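Local coordinates for protein lactate dehydrogenase (Eimeria maxima, PDB 6CT6) that probably catalyses the NADH-dependent reduction of pyruvate to lactate, and binds NADH together with the pyruvate analogue oxamate, at residues Asn132-Val136 / Val316-Gln320. Residue numbers count along the deposited sequence, not the author numbering.
Sequences NPLDV and VLEMQ. With NAI (1,4-dihydronicotinamide adenine dinucleotide), chain D.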
# COMPACT_ATOMS: atom_id res chain seq x y z
N ASN B 132 4.59 -16.03 -10.38
CA ASN B 132 5.73 -16.47 -11.20
C ASN B 132 5.94 -17.99 -11.18
O ASN B 132 5.51 -18.66 -10.23
CB ASN B 132 7.01 -15.79 -10.72
CG ASN B 132 7.21 -14.41 -11.32
OD1 ASN B 132 6.91 -14.19 -12.49
ND2 ASN B 132 7.73 -13.49 -10.52
N PRO B 133 6.61 -18.54 -12.21
CA PRO B 133 7.03 -17.89 -13.46
C PRO B 133 5.83 -17.52 -14.32
O PRO B 133 5.03 -18.37 -14.72
CB PRO B 133 7.89 -18.96 -14.15
CG PRO B 133 7.49 -20.24 -13.53
CD PRO B 133 7.14 -19.91 -12.12
N LEU B 134 5.73 -16.22 -14.59
CA LEU B 134 4.48 -15.62 -15.03
C LEU B 134 3.91 -16.31 -16.26
O LEU B 134 2.73 -16.67 -16.30
CB LEU B 134 4.71 -14.13 -15.29
CG LEU B 134 3.55 -13.16 -15.46
CD1 LEU B 134 3.38 -12.83 -16.93
CD2 LEU B 134 2.25 -13.69 -14.87
N ASP B 135 4.75 -16.54 -17.27
CA ASP B 135 4.24 -16.91 -18.58
C ASP B 135 3.73 -18.34 -18.64
O ASP B 135 2.84 -18.64 -19.44
CB ASP B 135 5.32 -16.66 -19.63
CG ASP B 135 5.79 -15.22 -19.65
OD1 ASP B 135 5.13 -14.39 -20.32
OD2 ASP B 135 6.80 -14.91 -18.99
N VAL B 136 4.26 -19.24 -17.81
CA VAL B 136 3.72 -20.60 -17.77
C VAL B 136 2.67 -20.78 -16.68
O VAL B 136 1.81 -21.67 -16.80
CB VAL B 136 4.82 -21.66 -17.60
CG1 VAL B 136 5.72 -21.67 -18.83
CG2 VAL B 136 5.65 -21.43 -16.34
N VAL B 316 10.48 -19.87 -22.27
CA VAL B 316 9.13 -20.36 -22.00
C VAL B 316 9.00 -21.83 -22.39
O VAL B 316 8.45 -22.64 -21.64
CB VAL B 316 8.09 -19.49 -22.73
CG1 VAL B 316 6.68 -20.07 -22.57
CG2 VAL B 316 8.13 -18.06 -22.22
N LEU B 317 9.51 -22.18 -23.57
CA LEU B 317 9.43 -23.57 -24.02
C LEU B 317 10.20 -24.50 -23.09
O LEU B 317 9.74 -25.60 -22.79
CB LEU B 317 9.96 -23.68 -25.45
CG LEU B 317 9.15 -22.95 -26.52
CD1 LEU B 317 9.92 -22.96 -27.84
CD2 LEU B 317 7.78 -23.59 -26.69
N GLU B 318 11.38 -24.07 -22.64
CA GLU B 318 12.13 -24.86 -21.67
C GLU B 318 11.29 -25.13 -20.43
O GLU B 318 11.35 -26.23 -19.86
CB GLU B 318 13.43 -24.14 -21.31
CG GLU B 318 14.50 -25.04 -20.72
CD GLU B 318 15.88 -24.39 -20.72
OE1 GLU B 318 15.96 -23.19 -21.05
OE2 GLU B 318 16.87 -25.08 -20.41
N MET B 319 10.50 -24.14 -19.99
CA MET B 319 9.67 -24.33 -18.81
C MET B 319 8.50 -25.26 -19.09
O MET B 319 8.11 -26.05 -18.23
CB MET B 319 9.17 -22.97 -18.30
CG MET B 319 10.22 -22.14 -17.58
SD MET B 319 9.56 -20.66 -16.77
CE MET B 319 9.18 -19.62 -18.18
N GLN B 320 7.92 -25.18 -20.30
CA GLN B 320 6.84 -26.09 -20.66
C GLN B 320 7.28 -27.54 -20.55
O GLN B 320 6.50 -28.41 -20.14
CB GLN B 320 6.35 -25.80 -22.08
CG GLN B 320 5.57 -24.52 -22.24
CD GLN B 320 4.92 -24.42 -23.60
OE1 GLN B 320 5.52 -24.77 -24.62
NE2 GLN B 320 3.68 -23.96 -23.63
PA NAI D . 3.19 -13.38 -0.79
O1A NAI D . 3.82 -14.64 -0.25
O2A NAI D . 3.24 -12.11 0.03
O5B NAI D . 1.65 -13.71 -1.09
C5B NAI D . 1.26 -14.96 -1.65
C4B NAI D . -0.01 -15.41 -0.95
O4B NAI D . -0.64 -16.48 -1.66
C3B NAI D . 0.27 -15.93 0.46
O3B NAI D . -0.43 -15.11 1.40
C2B NAI D . -0.26 -17.35 0.47
O2B NAI D . -0.87 -17.71 1.71
C1B NAI D . -1.28 -17.28 -0.66
N9A NAI D . -1.71 -18.59 -1.20
C8A NAI D . -1.05 -19.76 -1.26
N7A NAI D . -1.84 -20.71 -1.83
C5A NAI D . -3.02 -20.14 -2.13
C6A NAI D . -4.30 -20.55 -2.75
N6A NAI D . -4.49 -21.81 -3.18
N1A NAI D . -5.27 -19.61 -2.87
C2A NAI D . -5.10 -18.34 -2.46
N3A NAI D . -3.97 -17.91 -1.89
C4A NAI D . -2.92 -18.74 -1.71
O3 NAI D . 3.80 -13.10 -2.26
PN NAI D . 3.68 -11.71 -3.08
O1N NAI D . 4.83 -10.81 -2.69
O2N NAI D . 2.26 -11.20 -2.98
O5D NAI D . 3.95 -12.23 -4.58
C5D NAI D . 3.03 -13.13 -5.18
C4D NAI D . 3.53 -13.65 -6.52
O4D NAI D . 3.73 -12.57 -7.45
C3D NAI D . 4.87 -14.36 -6.38
O3D NAI D . 4.84 -15.55 -7.15
C2D NAI D . 5.87 -13.37 -6.95
O2D NAI D . 7.05 -13.99 -7.46
C1D NAI D . 5.02 -12.73 -8.04
N1N NAI D . 5.52 -11.47 -8.60
C2N NAI D . 5.27 -11.29 -9.90
C3N NAI D . 5.65 -10.16 -10.58
C7N NAI D . 5.32 -10.08 -12.04
O7N NAI D . 4.52 -10.88 -12.51
N7N NAI D . 5.90 -9.17 -12.80
C4N NAI D . 6.37 -9.04 -9.88
C5N NAI D . 6.59 -9.34 -8.47
C6N NAI D . 6.15 -10.53 -7.88
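A binding turn can be backed by apolar packing on the side away from its ligand, as the segment 316-320 of helix 303-328 does in this lactate dehydrogenase. The two segments' backbones come nearest at V316, whose CA is 6.9 Å from CA of V136. The two methyls of V316 serve different neighbours: CG2 lies 4.1 Å from CB of D135, while CG1 is 4.2 Å from CG1 of V136. The carboxylate of D135 is engaged away from this interface, hydrogen-bonded to S268 and to the backbone N of H187, so the helix is met by aliphatic surface. One turn on, M319 reaches two residues of the first segment. Its CB packs 3.7 Å from V136 CG1, and the extended chi2 carries the sulfur onward until SD sits 3.5 Å from CB of P133. Q320 closes the patch at its margin, its CG 4.4 Å from V136 CG1. No hydrogen bond crosses the interface; it is apolar packing that buries 229 Å² in total. What it backs is the N132-P133 turn, where a cis peptide bond precedes P133, the N-cap residue of helix 134-145. On the cofactor side of this turn, N132 donates from N to O3D of NADH (3.3 Å) and from ND2 to O2D (3.2 Å), and ND2 also hydrogen-bonds oxamate. The C-terminal helix thus packs behind a turn that follows strand 126-129 of the Rossmann-type sheet, an interdomain contact in the lactate/malate dehydrogenase fold beside its joint nicotinamide-ribose and substrate site.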